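Local coordinates for glycoside hydrolase, GH17 family (Formosa sp. Hel1_33_131, PDB 6FCG), which is an endo-acting laminarinase of glycoside hydrolase family 17 that probably cleaves internal beta-1,3-glucosidic bonds in laminarin from microalgae, at residues L231-D236 with L295-P300; T208-F213 with Y237-T242; Q181-L186 with V225-K230. All blocks are in the same frame, centred on the assembly; numbering follows the deposited sequence.

Interaction 1 (L231-D236 with L295-P300)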
loop_
_atom_site.group_PDB
_atom_site.type_symbol
_atom_site.label_atom_id
_atom_site.label_comp_id
_atom_site.label_asym_id
_atom_site.label_seq_id
_atom_site.Cartn_x
_atom_site.Cartn_y
_atom_site.Cartn_z
ATOM N N LEU A 231 47.928 2.080 5.467
ATOM C CA LEU A 231 47.422 3.298 4.864
ATOM C C LEU A 231 47.289 4.423 5.874
ATOM O O LEU A 231 47.658 5.559 5.597
ATOM C CB LEU A 231 46.060 3.052 4.210
ATOM C CG LEU A 231 45.399 4.281 3.575
ATOM C CD1 LEU A 231 46.227 4.816 2.419
ATOM C CD2 LEU A 231 44.017 3.920 3.092
ATOM N N ILE A 232 46.760 4.101 7.048
ATOM C CA ILE A 232 46.668 5.067 8.139
ATOM C C ILE A 232 48.052 5.592 8.544
ATOM O O ILE A 232 48.161 6.768 8.865
ATOM C CB ILE A 232 45.917 4.492 9.349
ATOM C CG1 ILE A 232 44.439 4.317 9.001
ATOM C CG2 ILE A 232 46.038 5.399 10.562
ATOM C CD1 ILE A 232 43.715 3.313 9.863
ATOM N N GLU A 233 49.086 4.733 8.529
ATOM C CA GLU A 233 50.492 5.166 8.718
ATOM C C GLU A 233 50.992 6.055 7.600
ATOM O O GLU A 233 51.685 6.999 7.864
ATOM C CB GLU A 233 51.511 3.980 8.847
ATOM C CG GLU A 233 51.581 3.290 10.265
ATOM C CD GLU A 233 52.150 4.138 11.415
ATOM O OE1 GLU A 233 52.250 5.370 11.342
ATOM O OE2 GLU A 233 52.432 3.556 12.484
ATOM N N ALA A 234 50.668 5.735 6.355
ATOM C CA ALA A 234 51.252 6.429 5.204
ATOM C C ALA A 234 50.698 7.823 4.961
ATOM O O ALA A 234 51.447 8.694 4.530
ATOM C CB ALA A 234 51.094 5.592 3.945
ATOM N N VAL A 235 49.411 8.052 5.227
ATOM C CA VAL A 235 48.794 9.378 4.963
ATOM C C VAL A 235 49.270 10.445 5.941
ATOM O O VAL A 235 49.707 10.125 7.040
ATOM C CB VAL A 235 47.233 9.357 4.980
ATOM C CG1 VAL A 235 46.708 8.482 3.867
ATOM C CG2 VAL A 235 46.659 8.934 6.321
ATOM N N ASP A 236 49.212 11.704 5.537
ATOM C CA ASP A 236 49.537 12.805 6.461
ATOM C C ASP A 236 48.370 13.079 7.389
ATOM O O ASP A 236 48.581 13.461 8.543
ATOM C CB ASP A 236 49.952 14.055 5.703
ATOM C CG ASP A 236 51.275 13.874 4.973
ATOM O OD1 ASP A 236 52.312 13.804 5.647
ATOM O OD2 ASP A 236 51.292 13.826 3.707
ATOM N N LEU A 295 45.294 1.409 17.368
ATOM C CA LEU A 295 46.491 0.984 16.633
ATOM C C LEU A 295 47.779 1.650 17.117
ATOM O O LEU A 295 48.828 1.411 16.536
ATOM C CB LEU A 295 46.322 1.296 15.145
ATOM C CG LEU A 295 45.152 0.630 14.400
ATOM C CD1 LEU A 295 45.012 1.199 12.993
ATOM C CD2 LEU A 295 45.364 -0.876 14.336
ATOM N N GLY A 296 47.711 2.509 18.132
ATOM C CA GLY A 296 48.853 3.310 18.556
ATOM C C GLY A 296 49.359 4.307 17.512
ATOM O O GLY A 296 50.555 4.505 17.386
ATOM N N ILE A 297 48.450 4.929 16.763
ATOM C CA ILE A 297 48.806 5.889 15.721
ATOM C C ILE A 297 48.131 7.219 16.036
ATOM O O ILE A 297 46.943 7.273 16.372
ATOM C CB ILE A 297 48.402 5.392 14.324
ATOM C CG1 ILE A 297 49.128 4.077 14.029
ATOM C CG2 ILE A 297 48.752 6.436 13.254
ATOM C CD1 ILE A 297 48.726 3.376 12.752
ATOM N N ASN A 298 48.905 8.294 15.945
ATOM C CA ASN A 298 48.376 9.641 16.148
ATOM C C ASN A 298 48.407 10.412 14.843
ATOM O O ASN A 298 49.470 10.663 14.302
ATOM C CB ASN A 298 49.192 10.371 17.197
ATOM C CG ASN A 298 48.548 11.677 17.607
ATOM O OD1 ASN A 298 47.332 11.746 17.831
ATOM N ND2 ASN A 298 49.355 12.723 17.721
ATOM N N LYS A 299 47.241 10.672 14.278
ATOM C CA LYS A 299 47.126 11.444 13.036
ATOM C C LYS A 299 45.981 12.408 13.197
ATOM O O LYS A 299 44.998 12.083 13.847
ATOM C CB LYS A 299 46.816 10.549 11.840
ATOM C CG LYS A 299 47.962 9.677 11.437
ATOM C CD LYS A 299 48.726 10.262 10.281
ATOM C CE LYS A 299 50.148 9.724 10.277
ATOM N NZ LYS A 299 50.472 8.683 9.298
ATOM N N PRO A 300 46.081 13.582 12.569
ATOM C CA PRO A 300 44.901 14.429 12.527
ATOM C C PRO A 300 43.750 13.796 11.707
ATOM O O PRO A 300 43.978 13.046 10.753
ATOM C CB PRO A 300 45.402 15.717 11.860
ATOM C CG PRO A 300 46.878 15.552 11.700
ATOM C CD PRO A 300 47.152 14.092 11.706
#

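Interaction 2 (T208-F213 with Y237-T242)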
loop_
_atom_site.group_PDB
_atom_site.type_symbol
_atom_site.label_atom_id
_atom_site.label_comp_id
_atom_site.label_asym_id
_atom_site.label_seq_id
_atom_site.Cartn_x
_atom_site.Cartn_y
_atom_site.Cartn_z
ATOM N N THR A 208 46.413 12.344 1.454
ATOM C CA THR A 208 45.324 11.672 2.190
ATOM C C THR A 208 44.528 10.809 1.250
ATOM O O THR A 208 44.884 10.658 0.076
ATOM C CB THR A 208 44.385 12.699 2.883
ATOM O OG1 THR A 208 43.497 12.049 3.793
ATOM C CG2 THR A 208 43.572 13.514 1.858
ATOM N N SER A 209 43.470 10.210 1.789
ATOM C CA SER A 209 42.393 9.624 1.001
ATOM C C SER A 209 41.107 10.103 1.623
ATOM O O SER A 209 41.018 10.196 2.832
ATOM C CB SER A 209 42.450 8.108 1.023
ATOM O OG SER A 209 41.494 7.547 0.140
ATOM N N SER A 210 40.116 10.439 0.806
ATOM C CA SER A 210 38.868 10.948 1.350
ATOM C C SER A 210 37.844 9.827 1.264
ATOM O O SER A 210 37.538 9.322 0.184
ATOM C CB SER A 210 38.438 12.226 0.631
ATOM O OG SER A 210 37.736 13.084 1.520
ATOM N N ASP A 211 37.324 9.425 2.412
ATOM C CA ASP A 211 36.482 8.239 2.457
ATOM C C ASP A 211 35.511 8.249 3.641
ATOM O O ASP A 211 35.648 9.030 4.589
ATOM C CB ASP A 211 37.368 6.967 2.470
ATOM C CG ASP A 211 36.744 5.797 1.669
ATOM O OD1 ASP A 211 35.538 5.508 1.876
ATOM O OD2 ASP A 211 37.475 5.190 0.842
ATOM N N ASN A 212 34.523 7.374 3.542
ATOM C CA ASN A 212 33.542 7.134 4.592
ATOM C C ASN A 212 34.188 6.700 5.898
ATOM O O ASN A 212 35.180 5.986 5.911
ATOM C CB ASN A 212 32.603 6.025 4.132
ATOM C CG ASN A 212 31.442 5.813 5.072
ATOM O OD1 ASN A 212 31.451 4.893 5.912
ATOM N ND2 ASN A 212 30.404 6.630 4.912
ATOM N N PHE A 213 33.584 7.109 6.992
ATOM C CA PHE A 213 34.075 6.768 8.310
ATOM C C PHE A 213 34.363 5.280 8.481
ATOM O O PHE A 213 35.304 4.911 9.169
ATOM C CB PHE A 213 33.083 7.242 9.397
ATOM C CG PHE A 213 31.891 6.368 9.537
ATOM C CD1 PHE A 213 30.842 6.455 8.651
ATOM C CD2 PHE A 213 31.821 5.434 10.567
ATOM C CE1 PHE A 213 29.723 5.645 8.798
ATOM C CE2 PHE A 213 30.717 4.613 10.718
ATOM C CZ PHE A 213 29.668 4.723 9.834
ATOM N N TYR A 237 47.137 12.872 6.903
ATOM C CA TYR A 237 45.935 12.932 7.744
ATOM C C TYR A 237 44.811 12.070 7.165
ATOM O O TYR A 237 44.927 11.584 6.046
ATOM C CB TYR A 237 45.473 14.388 7.896
ATOM C CG TYR A 237 44.711 14.981 6.704
ATOM C CD1 TYR A 237 45.378 15.485 5.608
ATOM C CD2 TYR A 237 43.319 15.067 6.711
ATOM C CE1 TYR A 237 44.682 16.053 4.545
ATOM C CE2 TYR A 237 42.620 15.628 5.661
ATOM C CZ TYR A 237 43.299 16.112 4.573
ATOM O OH TYR A 237 42.616 16.687 3.513
ATOM N N LEU A 238 43.717 11.929 7.923
ATOM C CA LEU A 238 42.529 11.193 7.496
ATOM C C LEU A 238 41.412 12.156 7.144
ATOM O O LEU A 238 40.982 12.934 7.984
ATOM C CB LEU A 238 42.036 10.240 8.593
ATOM C CG LEU A 238 42.827 8.939 8.821
ATOM C CD1 LEU A 238 44.160 9.203 9.522
ATOM C CD2 LEU A 238 42.014 7.964 9.655
ATOM N N SER A 239 40.922 12.068 5.909
ATOM C CA SER A 239 39.769 12.838 5.439
ATOM C C SER A 239 38.499 11.923 5.514
ATOM O O SER A 239 38.349 10.971 4.755
ATOM C CB SER A 239 40.023 13.352 4.024
ATOM O OG SER A 239 39.009 14.230 3.604
ATOM N N VAL A 240 37.610 12.237 6.444
ATOM C CA VAL A 240 36.538 11.361 6.864
ATOM C C VAL A 240 35.204 11.919 6.435
ATOM O O VAL A 240 34.926 13.108 6.667
ATOM C CB VAL A 240 36.548 11.220 8.395
ATOM C CG1 VAL A 240 35.316 10.495 8.891
ATOM C CG2 VAL A 240 37.800 10.484 8.819
ATOM N N HIS A 241 34.359 11.059 5.873
ATOM C CA HIS A 241 32.978 11.450 5.526
ATOM C C HIS A 241 31.955 10.865 6.500
ATOM O O HIS A 241 32.051 9.689 6.845
ATOM C CB HIS A 241 32.588 10.979 4.115
ATOM C CG HIS A 241 33.541 11.399 3.035
ATOM N ND1 HIS A 241 33.277 11.160 1.703
ATOM C CD2 HIS A 241 34.730 12.050 3.073
ATOM C CE1 HIS A 241 34.264 11.633 0.970
ATOM N NE2 HIS A 241 35.161 12.175 1.775
ATOM N N THR A 242 30.933 11.667 6.834
ATOM C CA THR A 242 29.801 11.205 7.634
ATOM C C THR A 242 28.533 11.895 7.177
ATOM O O THR A 242 28.541 13.104 6.967
ATOM C CB THR A 242 30.039 11.444 9.132
ATOM O OG1 THR A 242 28.854 11.137 9.861
ATOM C CG2 THR A 242 30.438 12.887 9.412
#

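Interaction 3 (Q181-L186 with V225-K230)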
loop_
_atom_site.group_PDB
_atom_site.type_symbol
_atom_site.label_atom_id
_atom_site.label_comp_id
_atom_site.label_asym_id
_atom_site.label_seq_id
_atom_site.Cartn_x
_atom_site.Cartn_y
_atom_site.Cartn_z
ATOM N N GLN A 181 40.254 -2.157 -2.980
ATOM C CA GLN A 181 40.790 -2.567 -1.699
ATOM C C GLN A 181 41.760 -1.494 -1.176
ATOM O O GLN A 181 42.318 -0.727 -1.955
ATOM C CB GLN A 181 41.499 -3.921 -1.830
ATOM C CG GLN A 181 40.602 -5.022 -2.343
ATOM C CD GLN A 181 39.448 -5.247 -1.415
ATOM O OE1 GLN A 181 38.377 -4.890 -1.777
ATOM N NE2 GLN A 181 39.667 -5.751 -0.166
ATOM N N PRO A 182 41.979 -1.443 0.142
ATOM C CA PRO A 182 42.898 -0.454 0.670
ATOM C C PRO A 182 44.331 -0.573 0.139
ATOM O O PRO A 182 45.023 0.421 0.111
ATOM C CB PRO A 182 42.827 -0.666 2.182
ATOM C CG PRO A 182 42.192 -1.997 2.384
ATOM C CD PRO A 182 41.296 -2.188 1.211
ATOM N N ALA A 183 44.753 -1.764 -0.292
ATOM C CA ALA A 183 46.069 -1.936 -0.908
ATOM C C ALA A 183 46.289 -0.994 -2.085
ATOM O O ALA A 183 47.419 -0.496 -2.283
ATOM C CB ALA A 183 46.292 -3.379 -1.357
ATOM N N VAL A 184 45.248 -0.769 -2.870
ATOM C CA VAL A 184 45.379 0.129 -4.032
ATOM C C VAL A 184 45.481 1.631 -3.595
ATOM O O VAL A 184 46.319 2.350 -4.108
ATOM C CB VAL A 184 44.505 -0.231 -5.297
ATOM C CG1 VAL A 184 43.817 -1.593 -5.204
ATOM C CG2 VAL A 184 43.509 0.865 -5.516
ATOM N N ILE A 185 44.747 2.067 -2.590
ATOM C CA ILE A 185 44.973 3.421 -2.081
ATOM C C ILE A 185 46.391 3.587 -1.485
ATOM O O ILE A 185 47.060 4.579 -1.772
ATOM C CB ILE A 185 43.931 3.834 -1.045
ATOM C CG1 ILE A 185 42.514 3.619 -1.574
ATOM C CG2 ILE A 185 44.159 5.275 -0.600
ATOM C CD1 ILE A 185 42.192 4.201 -2.935
ATOM N N LEU A 186 46.829 2.605 -0.688
ATOM C CA LEU A 186 48.160 2.568 -0.102
ATOM C C LEU A 186 49.256 2.681 -1.148
ATOM O O LEU A 186 50.203 3.447 -1.000
ATOM C CB LEU A 186 48.346 1.266 0.673
ATOM C CG LEU A 186 49.722 0.990 1.328
ATOM C CD1 LEU A 186 50.039 2.015 2.405
ATOM C CD2 LEU A 186 49.742 -0.414 1.911
ATOM N N VAL A 225 41.815 -4.490 8.348
ATOM C CA VAL A 225 42.801 -5.376 7.730
ATOM C C VAL A 225 44.180 -4.705 7.795
ATOM O O VAL A 225 44.301 -3.485 8.017
ATOM C CB VAL A 225 42.390 -5.804 6.283
ATOM C CG1 VAL A 225 41.001 -6.442 6.284
ATOM C CG2 VAL A 225 42.394 -4.651 5.290
ATOM N N GLU A 226 45.218 -5.505 7.632
ATOM C CA GLU A 226 46.585 -5.003 7.652
ATOM C C GLU A 226 46.806 -3.812 6.693
ATOM O O GLU A 226 47.390 -2.801 7.116
ATOM C CB GLU A 226 47.526 -6.184 7.340
ATOM C CG GLU A 226 49.029 -5.917 7.041
ATOM C CD GLU A 226 50.013 -6.280 8.148
ATOM O OE1 GLU A 226 49.616 -6.765 9.231
ATOM O OE2 GLU A 226 51.227 -6.054 7.922
ATOM N N ASP A 227 46.330 -3.917 5.442
ATOM C CA ASP A 227 46.535 -2.836 4.458
ATOM C C ASP A 227 45.970 -1.479 4.893
ATOM O O ASP A 227 46.573 -0.454 4.610
ATOM C CB ASP A 227 46.031 -3.224 3.073
ATOM C CG ASP A 227 46.927 -4.258 2.387
ATOM O OD1 ASP A 227 48.153 -4.256 2.618
ATOM O OD2 ASP A 227 46.413 -5.085 1.610
ATOM N N LEU A 228 44.857 -1.476 5.619
ATOM C CA LEU A 228 44.296 -0.239 6.180
ATOM C C LEU A 228 45.182 0.359 7.243
ATOM O O LEU A 228 45.344 1.559 7.292
ATOM C CB LEU A 228 42.902 -0.459 6.779
ATOM C CG LEU A 228 42.298 0.740 7.509
ATOM C CD1 LEU A 228 42.093 1.920 6.574
ATOM C CD2 LEU A 228 40.963 0.377 8.131
ATOM N N THR A 229 45.728 -0.475 8.117
ATOM C CA THR A 229 46.680 0.010 9.139
ATOM C C THR A 229 47.868 0.725 8.457
ATOM O O THR A 229 48.244 1.809 8.886
ATOM C CB THR A 229 47.132 -1.118 10.112
ATOM O OG1 THR A 229 46.003 -1.545 10.894
ATOM C CG2 THR A 229 48.217 -0.648 11.050
ATOM N N LYS A 230 48.418 0.131 7.405
ATOM C CA LYS A 230 49.542 0.715 6.682
ATOM C C LYS A 230 49.154 2.021 5.995
ATOM O O LYS A 230 49.974 2.951 5.939
ATOM C CB LYS A 230 50.115 -0.247 5.623
ATOM C CG LYS A 230 50.662 -1.541 6.195
ATOM C CD LYS A 230 51.658 -2.219 5.279
ATOM C CE LYS A 230 51.870 -3.637 5.767
ATOM N NZ LYS A 230 51.306 -4.567 4.806
HETATM O O HOH W 1 43.936 -4.584 0.103
#

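Interaction 1 (L231-D236 with L295-P300)
K299 carries the polar half of this contact, reaching from the loop before strand 301-305 into the C-terminal turn of helix 226-234. Its chain leaves the backbone with CG anti to the carbonyl carbon and bends at chi2 (-98°) and again at chi4, which turns the ammonium tip into a cluster of main-chain oxygens. NZ donates to I232 O at 3.0 Å, in the carbonyl plane and on a lone pair, and to V235 O at 2.8 Å, nearly along the C=O axis. The positive charge would thus probably be welcomed by the negative end of the helix dipole. The E233 carboxylate adds a distant opposite charge, with OE1 4.3 Å from NZ, beyond a salt bridge. D236 turns its own carboxylate elsewhere, to I207 N, Q193 and K196.

Apolar contacts run along the other flank. I232 sends its two branches to different partners: CD1 meets L295 CD1 at 4.0 Å, the chains crossing at about a right angle, while CG2 rests against I297 CG2, also at 4.0 Å. On the outer side, the bent chain of E233 lies across I297, with OE2 3.7 Å from CG1.

Just beyond helix 266-294, G296 with its positive phi completes a Schellman motif. The whole is a helix C-terminus met by a lysine from the loop that joins the next large helix, 266-294, to strand 301-305, within the alpha/beta architecture of a TIM barrel.

Interaction 2 (T208-F213 with Y237-T242)
Two neighbouring parallel strands of the TIM barrel, 206-212 and 238-241, pair here in the buried wall of the fold. Bridges join S210 to S239, D211 to V240 and N212 to H241, and the strand axes cross at -28°. The backbone ladder runs D211 N to S239 O at 3.0 Å, H241 N to D211 O at 2.7 Å and, past the end of the strand, F213 N to H241 O.

At the entry to the pair, T208 places OG1 anti to its backbone N and donates to Y237 O at 2.7 Å, approaching from above the carbonyl plane. The same threonine lays CB over one face of the Y237 ring, a CH-pi contact of 4.0 Å to the centroid. On the outer face, V240 CG1 touches F213 CB, and W216 packs on D211 and V240.

The inner face holds a polar chain. S210 OG sits in the plane of the H241 ring, 2.7 Å from NE2, and is also 2.7 Å from S239 OG; H241 ND1 bonds to E169 OE2 at the other end of the imidazole. An alanine in place of H241 would remove both ring bonds and would probably loosen the orientation of S210 and E169. Gripped at both nitrogens, the imidazole is held in a fixed rotation, and the carboxylate at ND1 would tend to stabilise its protonated form.

Interaction 3 (Q181-L186 with V225-K230)
Adjacent helices of the outer layer of the barrel, 182-197 and 226-234, meet here by their N-terminal turns. They run nearly alongside each other, 25° between their directions and 8.6 Å between the axes at closest approach.

P182, in the first turn, points its ring at the facing helix. CG lies 3.9 Å from V225 CG2, the two side chains crossing at about a right angle, and CB and CG also border D227 CB. V225 can offer that methyl because CG2 occupies the crowded position between its backbone N and carbonyl carbon. One turn on, L186 extends with CG anti to the backbone N (chi1 177°) and lays both methyls against K230: CD2 rests 3.7 Å from K230 CB, and CD1 is 3.7 Å from K230 O.

Toward solvent the contact turns polar. D227 OD2 passes 3.4 Å from A183 CB, and a water links the helices by accepting from A183 N at 3.0 Å and donating to D227 OD2 at 2.9 Å. An amide of the first helical turn thereby finds an acceptor. The polar end of K230 leads away from L186, toward a salt bridge of NZ with E226 OE2 at 3.5 Å and a longer one with D227 OD1.

Such neighbouring, near-parallel helices, each following its own strand, are what surrounds the sheet of a TIM barrel.

Overall arrangement
The three contacts sample successive layers of one barrel. Interaction 2 is core, strand on strand, and its chemistry is dense directional hydrogen bonding with a buried polar chain. Interactions 1 and 3 lie farther out, are only partly buried, and share helix 226-234: interaction 3 packs its first turns against helix 182-197 through apolar tips, a water and surface charges, whereas interaction 1 closes its last turn with a lysine. Connections between them are direct. P300 O probably bonds to L238 N, carrying the loop of interaction 1 into the sheet, L231 CD1 packs on I185 CG2, and I185 CG2 also meets S209 OG, tying helix layer to strand layer.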